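Side-chain contacts in assembly chaperone of ribosomal protein L4 (Acl4) (PDB 5TQB), which probably acts as a dedicated escort of newly made ribosomal protein L4, holding it on an all-helical, tetratricopeptide-repeat scaffold until ribosome assembly: residues B[93-96]-B[100-103]; B[147-152]-B[174-179]; B[165-170]-B[196-201]; B[184-189]-B[228-233]; B[190-195]-B[202-207]. One frame throughout, in Å; residues are numbered along the deposited sequence.

Contact 1: B[93-96]-B[100-103]; sequences QLSE and HDSV
Ser95 and Asp101 meet hydroxyl to carboxylate: Ser95 OG donates to Asp101 OD2 over 2.6 Å, the shortest approach between 93-96 and 100-103. The hydroxyl comes to OD2 from its anti side, 21° out of the carboxylate plane, so the bond is compact but not quite in plane. Torsions on both residues aim the groups at each other: Ser95 OG lies anti to its own backbone nitrogen (chi1 173°), and Asp101 CG does the same on its helix. Alongside this bond, Ser95 CB touches Ser102 OG at 3.5 Å. That hydroxyl has its polar partner elsewhere, in a hydrogen bond with Ala92 O, and so ties helix 100-125 back to the last turn of helix 86-94.

A second shell fixes the serine. Gly98 N is hydrogen-bonded to Ser95 OG, so one hydroxyl joins both the intervening turn and the next helix. Arg62 bonds Leu94 O and pairs with Glu96, fastening the outgoing backbone to helix 58-71, while Val103 packs on Val152. A chain of another protein reaches the same corner, its backbone hydrogen-bonded to Gln93 NE2.

With Ser95 and Ser102 only 6.0 Å apart at CA and only a short turn joining the helices, the geometry is that of a tight interhelical turn, the kind that links successive helices in a tetratricopeptide-like alpha-solenoid.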
# COMPACT_ATOMS: atom_id res chain seq x y z
N GLN B 93 -13.60 -9.27 -11.34
CA GLN B 93 -13.13 -7.89 -11.45
C GLN B 93 -12.83 -7.51 -12.90
O GLN B 93 -13.03 -6.36 -13.31
CB GLN B 93 -11.87 -7.68 -10.62
CG GLN B 93 -12.14 -7.52 -9.14
CD GLN B 93 -10.90 -7.22 -8.32
OE1 GLN B 93 -10.95 -7.25 -7.09
NE2 GLN B 93 -9.78 -6.93 -8.98
N LEU B 94 -12.37 -8.49 -13.66
CA LEU B 94 -11.98 -8.26 -15.05
C LEU B 94 -13.17 -8.36 -16.00
O LEU B 94 -13.03 -8.12 -17.20
CB LEU B 94 -10.89 -9.26 -15.46
CG LEU B 94 -9.45 -8.83 -15.15
CD1 LEU B 94 -9.33 -8.22 -13.76
CD2 LEU B 94 -8.47 -9.99 -15.31
N SER B 95 -14.33 -8.71 -15.47
CA SER B 95 -15.54 -8.88 -16.28
C SER B 95 -15.86 -7.60 -17.04
O SER B 95 -15.88 -6.52 -16.47
CB SER B 95 -16.73 -9.25 -15.40
OG SER B 95 -17.92 -9.26 -16.17
N GLU B 96 -16.12 -7.76 -18.34
CA GLU B 96 -16.38 -6.63 -19.21
C GLU B 96 -17.86 -6.23 -19.14
O GLU B 96 -18.21 -5.10 -19.45
CB GLU B 96 -15.98 -6.96 -20.65
CG GLU B 96 -16.39 -8.35 -21.13
CD GLU B 96 -15.35 -9.43 -20.82
OE1 GLU B 96 -15.59 -10.24 -19.89
OE2 GLU B 96 -14.30 -9.47 -21.50
N HIS B 100 -24.17 -8.53 -12.91
CA HIS B 100 -24.54 -9.91 -12.60
C HIS B 100 -23.41 -10.88 -12.91
O HIS B 100 -23.23 -11.88 -12.22
CB HIS B 100 -25.79 -10.32 -13.39
CG HIS B 100 -27.06 -9.71 -12.88
ND1 HIS B 100 -27.48 -9.86 -11.57
CD2 HIS B 100 -28.00 -8.97 -13.50
CE1 HIS B 100 -28.63 -9.22 -11.41
NE2 HIS B 100 -28.96 -8.67 -12.56
N ASP B 101 -22.64 -10.58 -13.96
CA ASP B 101 -21.54 -11.44 -14.37
C ASP B 101 -20.42 -11.45 -13.33
O ASP B 101 -19.81 -12.49 -13.08
CB ASP B 101 -20.99 -10.98 -15.73
CG ASP B 101 -19.99 -11.96 -16.31
OD1 ASP B 101 -20.42 -13.02 -16.81
OD2 ASP B 101 -18.78 -11.66 -16.29
N SER B 102 -20.16 -10.30 -12.72
CA SER B 102 -19.15 -10.20 -11.67
C SER B 102 -19.60 -10.91 -10.41
O SER B 102 -18.82 -11.64 -9.79
CB SER B 102 -18.85 -8.73 -11.35
OG SER B 102 -18.22 -8.10 -12.43
N VAL B 103 -20.85 -10.68 -10.01
CA VAL B 103 -21.41 -11.32 -8.83
C VAL B 103 -21.40 -12.85 -8.97
O VAL B 103 -21.11 -13.57 -8.01
CB VAL B 103 -22.86 -10.87 -8.58
CG1 VAL B 103 -23.47 -11.63 -7.41
CG2 VAL B 103 -22.89 -9.37 -8.31

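Contact 2: B[147-152]-B[174-179]; sequences ETLCAV and ITEATM. With EDO (1,2-ethanediol), chain I.
Helix-on-helix packing of the alpha-solenoid brings Leu149 of helix 131-156 against Glu176 and Ala177 of helix 166-180. Leu149 and Ala177 are the closest residues by backbone, 6.7 Å between CA atoms. One methyl does the touching: Leu149 CD1 lies over a face of the Glu176 carboxylate, 3.5 Å from Glu176 CD, and it also meets the aliphatic part of that chain, with Glu176 CG at 3.7 Å. The two side chains cross at about a right angle. Leu149 CG stands anti to the carbonyl carbon (chi1 -57°), and the further trans step at chi2 carries CD1 across the gap. The acid's charge is answered by a salt bridge from Arg114 to OE2.

Glu147, on another side of the same helix, serves different partners: OE2 pairs with Arg144 and accepts from Trp184 NE1. With an alanine here, the Arg144 charge and the indole N-H would probably be left without this acceptor. An ethanediol, probably from the crystallisation liquor, donates from O2 to Glu147 OE1 over 3.0 Å.

Beside the carboxylate, the same leucine methyl also reaches the neighbouring alanine, Leu149 CD1 standing 4.3 Å from Ala177 CB.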
# COMPACT_ATOMS: atom_id res chain seq x y z
N GLU B 147 -13.56 -10.18 2.15
CA GLU B 147 -13.26 -9.23 1.09
C GLU B 147 -14.08 -9.52 -0.17
O GLU B 147 -14.42 -8.61 -0.92
CB GLU B 147 -11.77 -9.27 0.76
CG GLU B 147 -10.87 -8.70 1.86
CD GLU B 147 -9.42 -9.22 1.78
OE1 GLU B 147 -9.04 -9.79 0.74
OE2 GLU B 147 -8.67 -9.05 2.77
N THR B 148 -14.41 -10.79 -0.39
CA THR B 148 -15.21 -11.18 -1.55
C THR B 148 -16.65 -10.71 -1.38
O THR B 148 -17.28 -10.24 -2.33
CB THR B 148 -15.18 -12.71 -1.76
OG1 THR B 148 -13.84 -13.13 -2.03
CG2 THR B 148 -16.07 -13.12 -2.91
N LEU B 149 -17.17 -10.84 -0.17
CA LEU B 149 -18.53 -10.42 0.10
C LEU B 149 -18.60 -8.90 -0.06
O LEU B 149 -19.54 -8.37 -0.65
CB LEU B 149 -18.97 -10.86 1.50
CG LEU B 149 -18.87 -12.38 1.74
CD1 LEU B 149 -19.29 -12.74 3.15
CD2 LEU B 149 -19.69 -13.16 0.73
N CYS B 150 -17.57 -8.22 0.44
CA CYS B 150 -17.48 -6.77 0.32
C CYS B 150 -17.40 -6.37 -1.15
O CYS B 150 -17.98 -5.36 -1.55
CB CYS B 150 -16.26 -6.24 1.07
SG CYS B 150 -16.43 -6.29 2.88
N ALA B 151 -16.68 -7.16 -1.94
CA ALA B 151 -16.59 -6.86 -3.37
C ALA B 151 -17.98 -6.90 -4.01
O ALA B 151 -18.29 -6.09 -4.87
CB ALA B 151 -15.66 -7.83 -4.06
N VAL B 152 -18.81 -7.85 -3.57
CA VAL B 152 -20.17 -7.98 -4.09
C VAL B 152 -21.05 -6.81 -3.64
O VAL B 152 -21.85 -6.30 -4.41
CB VAL B 152 -20.80 -9.33 -3.67
CG1 VAL B 152 -22.24 -9.43 -4.15
CG2 VAL B 152 -19.98 -10.48 -4.23
N ILE B 174 -22.85 -7.86 4.64
CA ILE B 174 -22.05 -7.23 5.68
C ILE B 174 -22.27 -7.87 7.06
O ILE B 174 -21.41 -7.79 7.93
CB ILE B 174 -22.27 -5.69 5.77
CG1 ILE B 174 -23.73 -5.36 6.09
CG2 ILE B 174 -21.83 -5.02 4.47
CD1 ILE B 174 -23.98 -3.89 6.40
N THR B 175 -23.43 -8.50 7.25
CA THR B 175 -23.67 -9.24 8.49
C THR B 175 -22.78 -10.49 8.54
O THR B 175 -22.15 -10.77 9.56
CB THR B 175 -25.16 -9.65 8.67
OG1 THR B 175 -25.66 -10.24 7.47
CG2 THR B 175 -26.01 -8.44 9.04
N GLU B 176 -22.72 -11.22 7.43
CA GLU B 176 -21.85 -12.39 7.34
C GLU B 176 -20.37 -12.00 7.43
O GLU B 176 -19.58 -12.69 8.07
CB GLU B 176 -22.12 -13.17 6.05
CG GLU B 176 -21.16 -14.35 5.84
CD GLU B 176 -21.45 -15.14 4.57
OE1 GLU B 176 -22.54 -14.97 3.99
OE2 GLU B 176 -20.58 -15.94 4.16
N ALA B 177 -20.00 -10.90 6.79
CA ALA B 177 -18.60 -10.47 6.75
C ALA B 177 -18.09 -10.04 8.13
O ALA B 177 -16.95 -10.33 8.50
CB ALA B 177 -18.41 -9.36 5.74
N THR B 178 -18.93 -9.34 8.89
CA THR B 178 -18.56 -8.92 10.24
C THR B 178 -18.52 -10.12 11.18
O THR B 178 -17.82 -10.11 12.20
CB THR B 178 -19.52 -7.86 10.82
OG1 THR B 178 -20.88 -8.30 10.65
CG2 THR B 178 -19.33 -6.53 10.13
N MSE B 179 -19.26 -11.16 10.83
CA MSE B 179 -19.29 -12.38 11.63
C MSE B 179 -17.99 -13.17 11.48
O MSE B 179 -17.44 -13.66 12.46
CB MSE B 179 -20.47 -13.25 11.19
CG MSE B 179 -20.77 -14.41 12.13
SE MSE B 179 -22.24 -15.51 11.47
CE MSE B 179 -21.43 -16.15 9.81
C1 EDO I . -6.16 -8.48 -0.16
O1 EDO I . -6.47 -7.43 0.73
C2 EDO I . -6.82 -8.20 -1.49
O2 EDO I . -8.12 -7.71 -1.26

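Contact 3: B[165-170]-B[196-201]; sequences DAEQRC and ISQERT
Gln198 NE2 is held by two carboxylates: it donates to Glu167 OE2 over 2.9 Å and is also hydrogen-bonded to Glu171 OE2. The bridge links the first turn of helix 166-180 to the end of helix 185-197, where a Schellman motif closes the helix in this tetratricopeptide-like solenoid. In the bond across the contact the N-H...O angle is 145°, and Glu167 OE2 offers its anti lone pair, away from the other oxygen. Carboxylate and amide planes stand 71° apart, with OE2 tilted from the amide plane, so the two flat groups cross obliquely, steeply turned against each other, and are not stacked. Glu167 spans the distance because CG is anti to its backbone N (chi1 -176°) and the rest of the chain is extended.

At the far end of the amide, Gln198 OE1 takes a bond from Arg195 NH1; being gripped at both ends sets which way round the amide sits. A lysine in place of Glu167 would probably leave Gln198 NE2 with one fewer acceptor and the amide freer to turn. Aromatic side chains of the chain of another protein pack on Glu167 and on Gln198, so this surface bridge borders the binding face.

The backbone beneath is set by the Schellman turn: Glu199, at a positive phi, is its C-prime residue, with Glu199 N bonded to Ile196 O at 3.0 Å.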
# COMPACT_ATOMS: atom_id res chain seq x y z
N ASP B 165 -33.81 -5.34 -4.63
CA ASP B 165 -33.29 -6.01 -3.45
C ASP B 165 -31.80 -5.72 -3.26
O ASP B 165 -31.06 -6.53 -2.72
CB ASP B 165 -33.52 -7.52 -3.55
CG ASP B 165 -32.65 -8.17 -4.61
OD1 ASP B 165 -32.37 -9.38 -4.48
OD2 ASP B 165 -32.24 -7.48 -5.57
N ALA B 166 -31.37 -4.54 -3.72
CA ALA B 166 -29.97 -4.15 -3.61
C ALA B 166 -29.57 -3.93 -2.15
O ALA B 166 -28.54 -4.43 -1.71
CB ALA B 166 -29.71 -2.89 -4.42
N GLU B 167 -30.39 -3.20 -1.40
CA GLU B 167 -30.06 -2.89 -0.01
C GLU B 167 -30.13 -4.14 0.85
O GLU B 167 -29.34 -4.32 1.77
CB GLU B 167 -31.00 -1.83 0.55
CG GLU B 167 -30.64 -1.39 1.96
CD GLU B 167 -31.63 -0.41 2.55
OE1 GLU B 167 -32.60 -0.06 1.84
OE2 GLU B 167 -31.45 0.01 3.71
N GLN B 168 -31.09 -5.01 0.54
CA GLN B 168 -31.29 -6.24 1.29
C GLN B 168 -30.09 -7.17 1.15
O GLN B 168 -29.58 -7.72 2.13
CB GLN B 168 -32.56 -6.94 0.81
CG GLN B 168 -32.98 -8.14 1.64
CD GLN B 168 -34.30 -8.75 1.19
OE1 GLN B 168 -34.42 -9.97 1.07
NE2 GLN B 168 -35.29 -7.91 0.93
N ARG B 169 -29.63 -7.35 -0.09
CA ARG B 169 -28.49 -8.21 -0.36
C ARG B 169 -27.21 -7.68 0.30
O ARG B 169 -26.43 -8.45 0.84
CB ARG B 169 -28.29 -8.36 -1.87
CG ARG B 169 -29.28 -9.34 -2.50
CD ARG B 169 -29.13 -9.41 -4.01
NE ARG B 169 -29.93 -10.50 -4.58
CZ ARG B 169 -30.08 -10.72 -5.88
NH1 ARG B 169 -29.49 -9.93 -6.78
NH2 ARG B 169 -30.83 -11.74 -6.29
N CYS B 170 -27.03 -6.36 0.26
CA CYS B 170 -25.88 -5.73 0.92
C CYS B 170 -25.91 -5.97 2.42
O CYS B 170 -24.89 -6.30 3.02
CB CYS B 170 -25.84 -4.22 0.65
SG CYS B 170 -25.35 -3.73 -1.03
N ILE B 196 -23.64 4.96 4.98
CA ILE B 196 -23.66 6.27 4.34
C ILE B 196 -24.82 6.35 3.35
O ILE B 196 -25.60 7.31 3.37
CB ILE B 196 -22.34 6.55 3.59
CG1 ILE B 196 -21.18 6.70 4.57
CG2 ILE B 196 -22.44 7.83 2.75
CD1 ILE B 196 -19.79 6.61 3.93
N SER B 197 -24.92 5.35 2.49
CA SER B 197 -25.99 5.31 1.51
C SER B 197 -27.35 5.01 2.13
O SER B 197 -28.38 5.08 1.46
CB SER B 197 -25.67 4.30 0.41
OG SER B 197 -24.77 4.86 -0.53
N GLN B 198 -27.36 4.67 3.42
CA GLN B 198 -28.61 4.47 4.16
C GLN B 198 -28.95 5.71 4.98
O GLN B 198 -29.87 5.68 5.80
CB GLN B 198 -28.50 3.27 5.09
CG GLN B 198 -28.44 1.94 4.38
CD GLN B 198 -28.25 0.79 5.35
OE1 GLN B 198 -27.47 0.89 6.29
NE2 GLN B 198 -28.98 -0.30 5.13
N GLU B 199 -28.21 6.79 4.76
CA GLU B 199 -28.40 8.03 5.50
C GLU B 199 -28.21 7.81 7.00
O GLU B 199 -28.82 8.50 7.82
CB GLU B 199 -29.79 8.62 5.22
CG GLU B 199 -30.13 8.70 3.73
CD GLU B 199 -31.56 9.15 3.47
OE1 GLU B 199 -32.23 9.61 4.42
OE2 GLU B 199 -32.00 9.05 2.31
N ARG B 200 -27.36 6.84 7.34
CA ARG B 200 -26.99 6.59 8.73
C ARG B 200 -25.56 7.03 8.97
O ARG B 200 -24.63 6.21 9.02
CB ARG B 200 -27.13 5.10 9.06
CG ARG B 200 -28.57 4.61 9.16
CD ARG B 200 -28.67 3.39 10.05
NE ARG B 200 -29.10 2.20 9.33
CZ ARG B 200 -29.02 0.97 9.82
NH1 ARG B 200 -28.52 0.76 11.03
NH2 ARG B 200 -29.44 -0.06 9.10
N THR B 201 -25.38 8.34 9.13
CA THR B 201 -24.05 8.94 9.17
C THR B 201 -23.30 8.61 10.45
O THR B 201 -22.10 8.33 10.41
CB THR B 201 -24.14 10.47 9.01
OG1 THR B 201 -24.75 10.77 7.75
CG2 THR B 201 -22.76 11.11 9.06

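Contact 4: B[184-189]-B[228-233]; sequences WPETWQ and FPSRVS. With EDO (1,2-ethanediol), chain H; EDO (1,2-ethanediol), chain D.
A buried carboxylate oxygen with two hydroxyl donors sets this helix pair apart: Glu186 OE2 accepts from Ser230 OG at 2.7 Å and from O2 of a bound ethanediol, also at 2.7 Å. The setting is neighbour packing in an alpha-solenoid of tetratricopeptide type, where helices 185-197 and 228-240, separated in sequence by helix 201-212, run side by side. Their short segments lie 11.2 Å apart at closest axis approach and run in the same general direction, crossing at 28°, so polar side chains reach across the gap, one of them to a backbone oxygen.

Ser230 works from both of its oxygens. Its hydroxyl meets Glu186 OE2 nearly along the C-O axis, while Ser230 O accepts from Gln189 NE2 over 2.8 Å with an N-H...O angle of 145°. The amide nitrogen approaches tilted from the carbonyl plane. Ser233 OG stands farther off, 3.8 Å from Gln189 NE2, as a neighbour of the amide rather than a bonded partner. Ser230 OG lies anti to its backbone N (chi1 -178°), which turns it across to the acid, and Glu186 bends at chi2 to meet it.

The other oxygen, Glu186 OE1, forms a salt bridge with a basic side chain of another protein chain; this charge would probably favour the ionised acid. The ethanediol, probably from the crystallisation liquor, lies over one face of the Trp184 indole. Within the helix start, Trp184 O accepts from Thr187 OG1 at 2.6 Å, in the carbonyl plane, and from Thr187 N at 3.3 Å.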
# COMPACT_ATOMS: atom_id res chain seq x y z
N TRP B 184 -10.97 -7.48 10.84
CA TRP B 184 -10.44 -7.02 9.56
C TRP B 184 -11.01 -5.64 9.22
O TRP B 184 -12.23 -5.48 9.18
CB TRP B 184 -10.81 -8.03 8.48
CG TRP B 184 -9.88 -8.10 7.31
CD1 TRP B 184 -10.23 -8.11 5.99
CD2 TRP B 184 -8.45 -8.20 7.35
NE1 TRP B 184 -9.11 -8.20 5.21
CE2 TRP B 184 -8.00 -8.26 6.02
CE3 TRP B 184 -7.51 -8.24 8.38
CZ2 TRP B 184 -6.65 -8.35 5.69
CZ3 TRP B 184 -6.16 -8.34 8.05
CH2 TRP B 184 -5.75 -8.39 6.71
N PRO B 185 -10.13 -4.64 8.99
CA PRO B 185 -10.62 -3.28 8.74
C PRO B 185 -11.59 -3.12 7.55
O PRO B 185 -12.47 -2.26 7.61
CB PRO B 185 -9.34 -2.47 8.47
CG PRO B 185 -8.20 -3.36 8.76
CD PRO B 185 -8.70 -4.65 9.31
N GLU B 186 -11.41 -3.91 6.50
CA GLU B 186 -12.21 -3.77 5.29
C GLU B 186 -13.69 -4.12 5.51
O GLU B 186 -14.56 -3.62 4.80
CB GLU B 186 -11.63 -4.63 4.18
CG GLU B 186 -12.39 -4.56 2.87
CD GLU B 186 -11.48 -4.62 1.66
OE1 GLU B 186 -11.74 -5.44 0.75
OE2 GLU B 186 -10.50 -3.83 1.61
N THR B 187 -13.96 -4.98 6.47
CA THR B 187 -15.34 -5.37 6.74
C THR B 187 -16.09 -4.16 7.28
O THR B 187 -17.21 -3.86 6.85
CB THR B 187 -15.41 -6.55 7.72
OG1 THR B 187 -14.75 -6.20 8.94
CG2 THR B 187 -14.73 -7.78 7.12
N TRP B 188 -15.47 -3.45 8.22
CA TRP B 188 -16.11 -2.31 8.87
C TRP B 188 -16.10 -1.09 7.96
O TRP B 188 -16.99 -0.23 8.03
CB TRP B 188 -15.42 -2.02 10.20
CG TRP B 188 -15.63 -3.15 11.14
CD1 TRP B 188 -14.71 -4.08 11.53
CD2 TRP B 188 -16.86 -3.50 11.79
NE1 TRP B 188 -15.29 -4.98 12.39
CE2 TRP B 188 -16.61 -4.65 12.56
CE3 TRP B 188 -18.14 -2.95 11.79
CZ2 TRP B 188 -17.59 -5.26 13.34
CZ3 TRP B 188 -19.12 -3.56 12.56
CH2 TRP B 188 -18.84 -4.69 13.32
N GLN B 189 -15.11 -1.04 7.08
CA GLN B 189 -15.06 -0.04 6.04
C GLN B 189 -16.30 -0.19 5.15
O GLN B 189 -16.94 0.80 4.78
CB GLN B 189 -13.79 -0.24 5.22
CG GLN B 189 -13.37 0.94 4.41
CD GLN B 189 -11.91 0.88 4.04
OE1 GLN B 189 -11.03 0.83 4.91
NE2 GLN B 189 -11.63 0.88 2.74
N PHE B 228 -3.00 -0.35 -0.38
CA PHE B 228 -3.11 1.01 -0.88
C PHE B 228 -4.49 1.33 -1.49
O PHE B 228 -5.14 2.26 -1.04
CB PHE B 228 -2.00 1.27 -1.91
CG PHE B 228 -1.68 2.72 -2.12
CD1 PHE B 228 -0.58 3.29 -1.51
CD2 PHE B 228 -2.46 3.50 -2.96
CE1 PHE B 228 -0.27 4.63 -1.72
CE2 PHE B 228 -2.16 4.83 -3.16
CZ PHE B 228 -1.07 5.39 -2.55
N PRO B 229 -4.93 0.55 -2.49
CA PRO B 229 -6.20 0.91 -3.14
C PRO B 229 -7.37 0.91 -2.16
O PRO B 229 -8.28 1.72 -2.29
CB PRO B 229 -6.38 -0.20 -4.19
CG PRO B 229 -5.04 -0.77 -4.39
CD PRO B 229 -4.40 -0.71 -3.04
N SER B 230 -7.32 0.02 -1.19
CA SER B 230 -8.36 -0.07 -0.17
C SER B 230 -8.35 1.17 0.73
O SER B 230 -9.39 1.59 1.23
CB SER B 230 -8.16 -1.35 0.65
OG SER B 230 -9.18 -1.50 1.62
N ARG B 231 -7.17 1.75 0.93
CA ARG B 231 -7.04 2.94 1.78
C ARG B 231 -7.44 4.20 1.03
O ARG B 231 -7.76 5.22 1.64
CB ARG B 231 -5.62 3.07 2.33
CG ARG B 231 -5.44 2.39 3.69
CD ARG B 231 -4.11 1.67 3.78
NE ARG B 231 -3.00 2.60 3.86
CZ ARG B 231 -1.76 2.33 3.46
NH1 ARG B 231 -1.45 1.15 2.93
NH2 ARG B 231 -0.82 3.26 3.58
N VAL B 232 -7.41 4.15 -0.30
CA VAL B 232 -7.91 5.25 -1.10
C VAL B 232 -9.42 5.34 -0.89
O VAL B 232 -9.96 6.41 -0.61
CB VAL B 232 -7.58 5.06 -2.59
CG1 VAL B 232 -8.23 6.16 -3.44
CG2 VAL B 232 -6.08 5.06 -2.81
N SER B 233 -10.10 4.20 -1.02
CA SER B 233 -11.53 4.12 -0.79
C SER B 233 -11.87 4.63 0.60
O SER B 233 -12.89 5.31 0.79
CB SER B 233 -12.00 2.67 -0.96
OG SER B 233 -13.27 2.46 -0.35
C1 EDO H . -8.39 -5.35 4.72
O1 EDO H . -8.53 -4.53 5.86
C2 EDO H . -8.13 -4.53 3.48
O2 EDO H . -8.35 -5.34 2.35
C1 EDO D . -0.03 -2.51 -0.22
O1 EDO D . 0.00 -1.15 0.14
C2 EDO D . -0.82 -2.68 -1.50
O2 EDO D . -0.89 -4.05 -1.83

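Contact 5: B[190-195]-B[202-207]; sequences TVANVR and EEAREA
Segments 190-195 and 202-207, of helices 185-197 and 201-212, run antiparallel, 169° between directions and 8.1 Å between axes, with Ala192 and Ala204 only 4.2 Å apart at CA. This is the helical hairpin on which tetratricopeptide-like solenoids are built, and the close approach depends on small side chains at the crossing. Ala192 CB fits between two partners, 3.6 Å from the backbone oxygen Ala204 O and 3.9 Å from Ala207 CB. Next along the seam, Arg195 CB reaches Ala204 CB at 3.9 Å, and toward the other end of the seam Val191 CG1 meets Ala207 CB at 4.1 Å. Val191 can do this because CG1 is the branch anti to its backbone N (chi1 164°). Three alanine methyls thus line the seam, and all three residues are buried.

One edge of the hairpin is charged. Arg195, bent at chi2, folds its chain alongside Glu203, with CD against the glutamate CB, before the guanidinium meets the carboxylate obliquely, their planes 71° apart. The salt bridge there is loose: its hydrogen bond is weak. Each member has firmer partners elsewhere, Arg195 NH1 with Glu171 and Gln198, Glu203 with Arg200, so the pair belongs to a wider charged cluster near the hairpin turn. Within it, the bond across the two helices runs from Arg195 NE to Glu203 OE2, 3.4 Å long.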
# COMPACT_ATOMS: atom_id res chain seq x y z
N THR B 190 -16.63 -1.44 4.84
CA THR B 190 -17.73 -1.74 3.93
C THR B 190 -19.06 -1.54 4.64
O THR B 190 -20.06 -1.18 4.00
CB THR B 190 -17.62 -3.17 3.38
OG1 THR B 190 -16.37 -3.31 2.70
CG2 THR B 190 -18.74 -3.49 2.40
N VAL B 191 -19.09 -1.78 5.94
CA VAL B 191 -20.28 -1.51 6.74
C VAL B 191 -20.58 -0.02 6.66
O VAL B 191 -21.73 0.39 6.47
CB VAL B 191 -20.08 -1.97 8.21
CG1 VAL B 191 -21.14 -1.35 9.13
CG2 VAL B 191 -20.14 -3.49 8.31
N ALA B 192 -19.54 0.80 6.76
CA ALA B 192 -19.70 2.25 6.71
C ALA B 192 -20.22 2.69 5.35
O ALA B 192 -21.10 3.56 5.26
CB ALA B 192 -18.38 2.94 7.01
N ASN B 193 -19.68 2.08 4.29
CA ASN B 193 -20.08 2.38 2.93
C ASN B 193 -21.59 2.25 2.79
O ASN B 193 -22.25 3.16 2.31
CB ASN B 193 -19.39 1.42 1.96
CG ASN B 193 -19.00 2.09 0.65
OD1 ASN B 193 -19.65 3.04 0.21
ND2 ASN B 193 -17.94 1.59 0.03
N VAL B 194 -22.12 1.12 3.24
CA VAL B 194 -23.56 0.86 3.23
C VAL B 194 -24.32 1.90 4.05
O VAL B 194 -25.28 2.51 3.56
CB VAL B 194 -23.88 -0.55 3.78
CG1 VAL B 194 -25.39 -0.77 3.89
CG2 VAL B 194 -23.25 -1.62 2.89
N ARG B 195 -23.89 2.10 5.29
CA ARG B 195 -24.54 3.04 6.20
C ARG B 195 -24.70 4.44 5.60
O ARG B 195 -25.78 5.04 5.69
CB ARG B 195 -23.75 3.12 7.51
CG ARG B 195 -23.81 1.84 8.34
CD ARG B 195 -25.14 1.69 9.05
NE ARG B 195 -25.22 0.47 9.84
CZ ARG B 195 -25.58 -0.72 9.36
NH1 ARG B 195 -25.91 -0.86 8.08
NH2 ARG B 195 -25.62 -1.77 10.16
N GLU B 202 -23.98 8.65 11.59
CA GLU B 202 -23.30 8.45 12.86
C GLU B 202 -22.79 7.02 12.97
O GLU B 202 -21.68 6.78 13.46
CB GLU B 202 -24.20 8.79 14.04
CG GLU B 202 -23.48 8.76 15.39
CD GLU B 202 -22.15 9.50 15.36
OE1 GLU B 202 -22.13 10.67 14.91
OE2 GLU B 202 -21.12 8.91 15.76
N GLU B 203 -23.58 6.06 12.49
CA GLU B 203 -23.16 4.67 12.49
C GLU B 203 -22.02 4.46 11.49
O GLU B 203 -21.18 3.59 11.68
CB GLU B 203 -24.33 3.74 12.18
CG GLU B 203 -25.42 3.77 13.23
CD GLU B 203 -26.48 2.73 12.99
OE1 GLU B 203 -27.66 3.11 12.86
OE2 GLU B 203 -26.14 1.53 12.93
N ALA B 204 -22.01 5.25 10.42
CA ALA B 204 -20.91 5.19 9.46
C ALA B 204 -19.61 5.63 10.11
O ALA B 204 -18.57 5.00 9.94
CB ALA B 204 -21.21 6.04 8.24
N ARG B 205 -19.67 6.73 10.87
CA ARG B 205 -18.50 7.23 11.59
C ARG B 205 -18.02 6.19 12.59
O ARG B 205 -16.82 5.93 12.70
CB ARG B 205 -18.82 8.54 12.31
CG ARG B 205 -19.13 9.71 11.38
CD ARG B 205 -19.17 11.03 12.13
NE ARG B 205 -19.62 12.12 11.27
CZ ARG B 205 -20.84 12.65 11.27
NH1 ARG B 205 -21.78 12.19 12.09
NH2 ARG B 205 -21.13 13.64 10.44
N GLU B 206 -18.97 5.62 13.32
CA GLU B 206 -18.69 4.59 14.32
C GLU B 206 -17.94 3.41 13.69
O GLU B 206 -16.96 2.91 14.26
CB GLU B 206 -20.00 4.10 14.93
CG GLU B 206 -19.84 3.15 16.11
CD GLU B 206 -21.18 2.66 16.63
OE1 GLU B 206 -21.33 2.52 17.86
OE2 GLU B 206 -22.09 2.41 15.80
N ALA B 207 -18.39 2.99 12.51
CA ALA B 207 -17.79 1.87 11.81
C ALA B 207 -16.38 2.20 11.34
O ALA B 207 -15.46 1.38 11.47
CB ALA B 207 -18.65 1.47 10.63

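How the contacts relate
From the N terminus, contact 1 closes a very short turn between helices 86-94 and 100-125, and a Val103-Val152 touch passes its packing on to contact 2. Contact 2 then joins helix 131-156 to helix 166-180 and crosses contact 3, since their segments alternate along the chain. Contact 3 runs from the start of helix 166-180 to the end of helix 185-197, and it crosses contacts 4 and 5 as well. Contact 4 closes a longer excursion to helix 228-240, and within that excursion lies contact 5, the hairpin of helices 185-197 and 201-212. Contacts 3, 4 and 5 share helix 185-197, which thereby ties three neighbouring helices together.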